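Local coordinates for delta-aminolevulinic acid dehydratase (PDB 3OBK), which catalyses the condensation of two molecules of 5-aminolevulinic acid into porphobilinogen, an early step of tetrapyrrole biosynthesis, at residues Tyr214-Tyr219 against Lys267-Tyr272; Ser45-Phe51 against Ala328-Ala334. All coordinates share one frame; numbering follows the deposited sequence.

Contact 1: Tyr214-Tyr219 against Lys267-Tyr272; sequences YASSFY and KPGLPY. With PBG (3-[5-(aminomethyl)-4-(carboxymethyl)-1H-pyrrol-3-yl]propanoic acid), chain L.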
loop_
_atom_site.group_PDB
_atom_site.type_symbol
_atom_site.label_atom_id
_atom_site.label_comp_id
_atom_site.label_asym_id
_atom_site.label_seq_id
_atom_site.Cartn_x
_atom_site.Cartn_y
_atom_site.Cartn_z
ATOM N N TYR A 214 27.408 7.568 -2.815
ATOM C CA TYR A 214 27.442 8.672 -1.873
ATOM C C TYR A 214 28.809 9.362 -1.812
ATOM O O TYR A 214 29.828 8.761 -2.089
ATOM C CB TYR A 214 26.975 8.181 -0.504
ATOM C CG TYR A 214 25.477 7.932 -0.475
ATOM C CD1 TYR A 214 24.926 6.755 -0.953
ATOM C CD2 TYR A 214 24.608 8.908 -0.017
ATOM C CE1 TYR A 214 23.529 6.546 -0.947
ATOM C CE2 TYR A 214 23.240 8.713 0.007
ATOM C CZ TYR A 214 22.706 7.532 -0.466
ATOM O OH TYR A 214 21.352 7.374 -0.435
ATOM N N ALA A 215 28.804 10.650 -1.495
ATOM C CA ALA A 215 30.039 11.431 -1.324
ATOM C C ALA A 215 30.744 10.984 -0.074
ATOM O O ALA A 215 30.794 11.692 0.899
ATOM C CB ALA A 215 29.723 12.947 -1.263
ATOM N N SER A 216 31.287 9.788 -0.110
ATOM C CA SER A 216 31.772 9.115 1.091
ATOM C C SER A 216 33.239 9.395 1.419
ATOM O O SER A 216 34.052 9.829 0.563
ATOM C CB SER A 216 31.592 7.586 0.934
ATOM O OG SER A 216 31.905 6.888 2.136
ATOM N N SER A 217 33.564 9.106 2.680
ATOM C CA SER A 217 34.924 9.175 3.168
ATOM C C SER A 217 35.577 7.767 3.275
ATOM O O SER A 217 36.718 7.642 3.703
ATOM C CB SER A 217 34.943 9.912 4.509
ATOM O OG SER A 217 34.570 9.040 5.575
ATOM N N PHE A 218 34.862 6.726 2.871
ATOM C CA PHE A 218 35.395 5.373 2.874
ATOM C C PHE A 218 36.095 4.943 1.580
ATOM O O PHE A 218 36.418 3.756 1.445
ATOM C CB PHE A 218 34.277 4.357 3.143
ATOM C CG PHE A 218 33.771 4.388 4.536
ATOM C CD1 PHE A 218 34.463 3.746 5.540
ATOM C CD2 PHE A 218 32.598 5.057 4.847
ATOM C CE1 PHE A 218 33.999 3.771 6.835
ATOM C CE2 PHE A 218 32.143 5.098 6.112
ATOM C CZ PHE A 218 32.836 4.460 7.125
ATOM N N TYR A 219 36.302 5.864 0.639
ATOM C CA TYR A 219 36.967 5.556 -0.629
ATOM C C TYR A 219 38.469 5.798 -0.612
ATOM O O TYR A 219 39.141 5.708 -1.648
ATOM C CB TYR A 219 36.414 6.430 -1.765
ATOM C CG TYR A 219 34.930 6.383 -2.012
ATOM C CD1 TYR A 219 34.255 5.201 -2.053
ATOM C CD2 TYR A 219 34.234 7.539 -2.271
ATOM C CE1 TYR A 219 32.913 5.157 -2.302
ATOM C CE2 TYR A 219 32.889 7.521 -2.543
ATOM C CZ TYR A 219 32.219 6.330 -2.543
ATOM O OH TYR A 219 30.881 6.317 -2.796
ATOM N N LYS A 267 26.455 2.258 -3.278
ATOM C CA LYS A 267 27.817 2.315 -2.826
ATOM C C LYS A 267 27.974 3.554 -2.034
ATOM O O LYS A 267 27.488 4.599 -2.456
ATOM C CB LYS A 267 28.700 2.423 -4.031
ATOM C CG LYS A 267 30.200 2.602 -3.796
ATOM C CD LYS A 267 30.786 2.624 -5.176
ATOM C CE LYS A 267 32.128 3.244 -5.320
ATOM N NZ LYS A 267 32.285 3.598 -6.785
ATOM N N PRO A 268 28.665 3.475 -0.890
ATOM C CA PRO A 268 29.282 2.306 -0.252
ATOM C C PRO A 268 28.312 1.248 0.266
ATOM O O PRO A 268 27.155 1.259 -0.084
ATOM C CB PRO A 268 30.096 2.920 0.893
ATOM C CG PRO A 268 30.323 4.351 0.463
ATOM C CD PRO A 268 29.107 4.734 -0.280
ATOM N N GLY A 269 28.811 0.331 1.090
ATOM C CA GLY A 269 28.119 -0.928 1.361
ATOM C C GLY A 269 27.362 -0.994 2.666
ATOM O O GLY A 269 26.223 -0.563 2.744
ATOM N N LEU A 270 28.006 -1.524 3.696
ATOM C CA LEU A 270 27.364 -1.725 4.984
ATOM C C LEU A 270 26.707 -0.457 5.519
ATOM O O LEU A 270 25.579 -0.500 5.994
ATOM C CB LEU A 270 28.359 -2.268 6.021
ATOM C CG LEU A 270 28.736 -3.726 5.858
ATOM C CD1 LEU A 270 29.636 -4.137 7.016
ATOM C CD2 LEU A 270 27.496 -4.611 5.776
ATOM N N PRO A 271 27.392 0.680 5.440
ATOM C CA PRO A 271 26.689 1.856 5.930
ATOM C C PRO A 271 25.540 2.345 5.061
ATOM O O PRO A 271 25.005 3.385 5.361
ATOM C CB PRO A 271 27.779 2.936 6.008
ATOM C CG PRO A 271 29.071 2.244 5.784
ATOM C CD PRO A 271 28.771 0.981 5.041
ATOM N N TYR A 272 25.170 1.644 3.998
ATOM C CA TYR A 272 24.048 2.091 3.146
ATOM C C TYR A 272 22.993 0.998 2.910
ATOM O O TYR A 272 22.206 1.053 1.956
ATOM C CB TYR A 272 24.612 2.700 1.857
ATOM C CG TYR A 272 25.390 3.959 2.167
ATOM C CD1 TYR A 272 24.751 5.188 2.256
ATOM C CD2 TYR A 272 26.759 3.909 2.463
ATOM C CE1 TYR A 272 25.453 6.355 2.575
ATOM C CE2 TYR A 272 27.480 5.077 2.805
ATOM C CZ TYR A 272 26.810 6.295 2.870
ATOM O OH TYR A 272 27.482 7.443 3.225
HETATM C CHA PBG L . 35.814 6.195 -9.372
HETATM C C1A PBG L . 35.679 5.102 -8.363
HETATM C C2A PBG L . 35.880 5.214 -6.991
HETATM C C3A PBG L . 35.639 3.957 -6.467
HETATM C C4A PBG L . 35.217 3.152 -7.509
HETATM N NA PBG L . 35.276 3.855 -8.648
HETATM C C5A PBG L . 36.433 6.383 -6.211
HETATM C C6A PBG L . 35.584 7.575 -6.109
HETATM O O1A PBG L . 34.656 7.685 -6.954
HETATM O O2A PBG L . 35.850 8.466 -5.270
HETATM C C7A PBG L . 35.809 3.574 -5.048
HETATM C C8A PBG L . 35.792 2.124 -4.738
HETATM C C9A PBG L . 36.256 1.694 -3.409
HETATM O O3A PBG L . 36.636 0.533 -3.292
HETATM O O4A PBG L . 36.550 2.482 -2.497
HETATM N N1 PBG L . 34.642 6.625 -10.062
#
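Y214 and K267 bring the two loops together through one backbone bond, Y214 N to K267 O at 3.0 Å, with the donor lying in the plane of the carbonyl. The same oxygen sits at the edge of the Y214 ring, near its plane. Above one face of that ring is Y272, in an offset stack with centroids 4.5 Å apart and planes inclined by 21°. CE1 of Y272 makes the closest approach, 3.4 Å from Y214 CG, so the overlap favours the inner end of the Y214 ring. The hydroxyls are held elsewhere: Y214 OH bonds to N245 O, and Y272 OH to E316 of the second subunit.

Between Y214 and Y219 the chain doubles back through an inverse gamma turn centred on A215 and then an ST turn, in which S216 OG accepts from F218 N. S216 OG also reaches that E316 of the second subunit, while its CB and OG press on CG of P268, which follows a cis peptide bond. Both loops leave the C-terminal ends of adjacent parallel strands, 206-213 and 263-267, the active-site side of a TIM barrel.

Y219 OH closes its own loop with a 2.8 Å bond to a lone pair of Y214 O, in the plane of that carbonyl, which ties down the outer end of its ring. The ring crosses the K267 side chain obliquely, Y219 CE1 lying 3.7 Å from K267 CE; Y219 CD2 faces the acetate oxygen O2A of porphobilinogen, and CD1 the propanoate oxygen O4A. K267 runs fully extended, CG anti to the backbone N (chi1 176°), and this carries NZ to 3.1 Å from C4A of the pyrrole. K213 NZ lies close by, consistent with the pair of Schiff-base lysines used in this family.

Contact 2: Ser45-Phe51 against Ala328-Ala334; sequences SLIYPLF and AVATYYA. With PBG (3-[5-(aminomethyl)-4-(carboxymethyl)-1H-pyrrol-3-yl]propanoic acid), chain L.
I47 and V329 sit where strands 46-51 and 328-331 run side by side, the parallel pairing through which the last strand of the TIM barrel meets the first and closes it. Three backbone bonds hold the seam: V329 N to S45 O, I47 N to V329 O at 2.9 Å, and T331 N to I47 O. I47 thus uses both its N-H and its carbonyl on residues flanking A330. CA-H...O contacts fill in between them, such as A330 CA to I47 O. P49 has no N-H to extend the ladder; its CD lies 3.2 Å from T331 O instead.

Apolar packing lines both faces of the sheet. On one, I47 CB meets A330 CB at 4.0 Å, with I47 CD1 against A328 CB, and L35 of the third subunit covers I47 and A328. On the other, L46 CB leans on A334 CB, at the start of helix 334-346. The methyl of A334 also touches Y48 CB, and the Y48 ring turns an edge to the T331 and Y332 carbonyls while its hydroxyl bonds E78.

Aromatic contacts gather at Y332. P49 CG stands over one face of its ring, a CH-pi contact 4.0 Å from the centroid. F51 is nearly parallel to that ring, planes at 10°, but slid so far along that the rings barely overlap; F51 CE2 meets Y332 CE1, and CZ comes near Y332 OH. With CG anti to its carbonyl carbon (chi1 -58°), Y332 swings back toward strand 46-51, and its hydroxyl, also bonded to Y290 OH, donates to porphobilinogen O3A at 2.6 Å, in the plane of the ring.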
loop_
_atom_site.group_PDB
_atom_site.type_symbol
_atom_site.label_atom_id
_atom_site.label_comp_id
_atom_site.label_asym_id
_atom_site.label_seq_id
_atom_site.Cartn_x
_atom_site.Cartn_y
_atom_site.Cartn_z
ATOM N N SER A 45 27.677 -15.025 -6.663
ATOM C CA SER A 45 27.044 -13.761 -6.349
ATOM C C SER A 45 28.099 -12.716 -5.948
ATOM O O SER A 45 27.755 -11.567 -5.679
ATOM C CB SER A 45 25.994 -13.927 -5.231
ATOM O OG SER A 45 24.892 -14.773 -5.633
ATOM N N LEU A 46 29.375 -13.074 -5.945
ATOM C CA LEU A 46 30.428 -12.123 -5.584
ATOM C C LEU A 46 31.164 -11.595 -6.829
ATOM O O LEU A 46 31.436 -12.345 -7.770
ATOM C CB LEU A 46 31.432 -12.769 -4.624
ATOM C CG LEU A 46 30.848 -13.469 -3.382
ATOM C CD1 LEU A 46 31.931 -14.087 -2.497
ATOM C CD2 LEU A 46 29.898 -12.521 -2.552
ATOM N N ILE A 47 31.456 -10.294 -6.809
ATOM C CA ILE A 47 32.237 -9.615 -7.818
ATOM C C ILE A 47 33.584 -9.251 -7.187
ATOM O O ILE A 47 33.631 -8.656 -6.099
ATOM C CB ILE A 47 31.529 -8.321 -8.285
ATOM C CG1 ILE A 47 30.104 -8.605 -8.760
ATOM C CG2 ILE A 47 32.261 -7.709 -9.384
ATOM C CD1 ILE A 47 29.295 -7.381 -9.032
ATOM N N TYR A 48 34.677 -9.579 -7.864
ATOM C CA TYR A 48 36.006 -9.368 -7.308
ATOM C C TYR A 48 36.679 -8.190 -8.006
ATOM O O TYR A 48 36.925 -8.240 -9.216
ATOM C CB TYR A 48 36.834 -10.650 -7.507
ATOM C CG TYR A 48 38.193 -10.709 -6.831
ATOM C CD1 TYR A 48 38.445 -10.008 -5.668
ATOM C CD2 TYR A 48 39.206 -11.521 -7.332
ATOM C CE1 TYR A 48 39.670 -10.080 -5.034
ATOM C CE2 TYR A 48 40.453 -11.618 -6.687
ATOM C CZ TYR A 48 40.666 -10.880 -5.533
ATOM O OH TYR A 48 41.857 -10.884 -4.865
ATOM N N PRO A 49 36.976 -7.118 -7.262
ATOM C CA PRO A 49 37.565 -5.966 -7.920
ATOM C C PRO A 49 39.088 -5.926 -7.815
ATOM O O PRO A 49 39.628 -6.079 -6.721
ATOM C CB PRO A 49 36.928 -4.764 -7.184
ATOM C CG PRO A 49 36.045 -5.328 -6.118
ATOM C CD PRO A 49 36.535 -6.752 -5.914
ATOM N N LEU A 50 39.749 -5.719 -8.955
ATOM C CA LEU A 50 41.207 -5.769 -9.026
ATOM C C LEU A 50 41.801 -4.520 -9.667
ATOM O O LEU A 50 41.126 -3.784 -10.404
ATOM C CB LEU A 50 41.668 -6.990 -9.813
ATOM C CG LEU A 50 41.217 -8.349 -9.257
ATOM C CD1 LEU A 50 41.387 -9.427 -10.293
ATOM C CD2 LEU A 50 41.981 -8.662 -7.946
ATOM N N PHE A 51 43.073 -4.305 -9.343
ATOM C CA PHE A 51 43.827 -3.174 -9.812
ATOM C C PHE A 51 44.968 -3.668 -10.645
ATOM O O PHE A 51 45.701 -4.582 -10.221
ATOM C CB PHE A 51 44.413 -2.417 -8.630
ATOM C CG PHE A 51 43.390 -1.893 -7.700
ATOM C CD1 PHE A 51 42.711 -0.718 -7.994
ATOM C CD2 PHE A 51 43.069 -2.583 -6.549
ATOM C CE1 PHE A 51 41.742 -0.243 -7.123
ATOM C CE2 PHE A 51 42.112 -2.107 -5.690
ATOM C CZ PHE A 51 41.446 -0.946 -5.971
ATOM N N ALA A 328 24.074 -9.179 -6.028
ATOM C CA ALA A 328 25.531 -9.407 -6.138
ATOM C C ALA A 328 26.205 -8.423 -5.228
ATOM O O ALA A 328 25.652 -7.348 -4.988
ATOM C CB ALA A 328 26.004 -9.200 -7.559
ATOM N N VAL A 329 27.397 -8.764 -4.741
ATOM C CA VAL A 329 28.191 -7.863 -3.905
ATOM C C VAL A 329 29.587 -7.738 -4.503
ATOM O O VAL A 329 30.221 -8.735 -4.755
ATOM C CB VAL A 329 28.312 -8.455 -2.489
ATOM C CG1 VAL A 329 29.088 -7.543 -1.574
ATOM C CG2 VAL A 329 26.890 -8.745 -1.915
ATOM N N ALA A 330 30.054 -6.519 -4.760
ATOM C CA ALA A 330 31.436 -6.302 -5.180
ATOM C C ALA A 330 32.272 -6.228 -3.899
ATOM O O ALA A 330 31.989 -5.406 -3.030
ATOM C CB ALA A 330 31.566 -5.028 -5.999
ATOM N N THR A 331 33.272 -7.089 -3.738
ATOM C CA THR A 331 34.041 -7.054 -2.491
ATOM C C THR A 331 35.455 -7.519 -2.681
ATOM O O THR A 331 35.668 -8.499 -3.350
ATOM C CB THR A 331 33.358 -7.887 -1.352
ATOM O OG1 THR A 331 34.221 -7.954 -0.207
ATOM C CG2 THR A 331 33.021 -9.282 -1.829
ATOM N N TYR A 332 36.417 -6.825 -2.060
ATOM C CA TYR A 332 37.830 -7.207 -2.146
ATOM C C TYR A 332 38.079 -8.526 -1.400
ATOM O O TYR A 332 39.116 -9.168 -1.604
ATOM C CB TYR A 332 38.742 -6.063 -1.663
ATOM C CG TYR A 332 38.521 -4.803 -2.462
ATOM C CD1 TYR A 332 39.047 -4.661 -3.726
ATOM C CD2 TYR A 332 37.726 -3.778 -1.969
ATOM C CE1 TYR A 332 38.830 -3.534 -4.455
ATOM C CE2 TYR A 332 37.494 -2.636 -2.685
ATOM C CZ TYR A 332 38.043 -2.506 -3.947
ATOM O OH TYR A 332 37.798 -1.359 -4.690
ATOM N N TYR A 333 37.119 -8.962 -0.586
ATOM C CA TYR A 333 37.168 -10.311 0.029
ATOM C C TYR A 333 36.560 -11.438 -0.830
ATOM O O TYR A 333 36.397 -12.550 -0.356
ATOM C CB TYR A 333 36.438 -10.307 1.383
ATOM C CG TYR A 333 37.284 -9.893 2.542
ATOM C CD1 TYR A 333 38.299 -10.711 3.024
ATOM C CD2 TYR A 333 37.057 -8.705 3.186
ATOM C CE1 TYR A 333 39.070 -10.320 4.121
ATOM C CE2 TYR A 333 37.833 -8.303 4.275
ATOM C CZ TYR A 333 38.822 -9.104 4.739
ATOM O OH TYR A 333 39.557 -8.669 5.823
ATOM N N ALA A 334 36.238 -11.169 -2.090
ATOM C CA ALA A 334 35.492 -12.135 -2.897
ATOM C C ALA A 334 36.261 -13.422 -3.029
ATOM O O ALA A 334 35.739 -14.490 -2.738
ATOM C CB ALA A 334 35.189 -11.578 -4.246
HETATM C CHA PBG L . 35.814 6.195 -9.372
HETATM C C1A PBG L . 35.679 5.102 -8.363
HETATM C C2A PBG L . 35.880 5.214 -6.991
HETATM C C3A PBG L . 35.639 3.957 -6.467
HETATM C C4A PBG L . 35.217 3.152 -7.509
HETATM N NA PBG L . 35.276 3.855 -8.648
HETATM C C5A PBG L . 36.433 6.383 -6.211
HETATM C C6A PBG L . 35.584 7.575 -6.109
HETATM O O1A PBG L . 34.656 7.685 -6.954
HETATM O O2A PBG L . 35.850 8.466 -5.270
HETATM C C7A PBG L . 35.809 3.574 -5.048
HETATM C C8A PBG L . 35.792 2.124 -4.738
HETATM C C9A PBG L . 36.256 1.694 -3.409
HETATM O O3A PBG L . 36.636 0.533 -3.292
HETATM O O4A PBG L . 36.550 2.482 -2.497
HETATM N N1 PBG L . 34.642 6.625 -10.062
#

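How the contacts relate
Contact 1 joins two loops at the C-terminal ends of barrel strands and contact 2 the closing seam of the wall; they do not touch, their centres being 15 Å apart and their nearest atoms about 7 Å. Strand 287-291 separates them, pairing with 263-267 on one side and 328-331 on the other. Porphobilinogen bridges the gap. Contact 1 supplies a lysine at the pyrrole and a tyrosine beside both acid arms, whereas contact 2 gives one hydrogen bond, from Y332, to the end of the propanoate, with K267 NZ and Y332 OH 7.7 Å apart. S293, just after the intervening strand, also bonds the product. Along the chain, contact 1 falls within the 276 residues that separate the segments of contact 2.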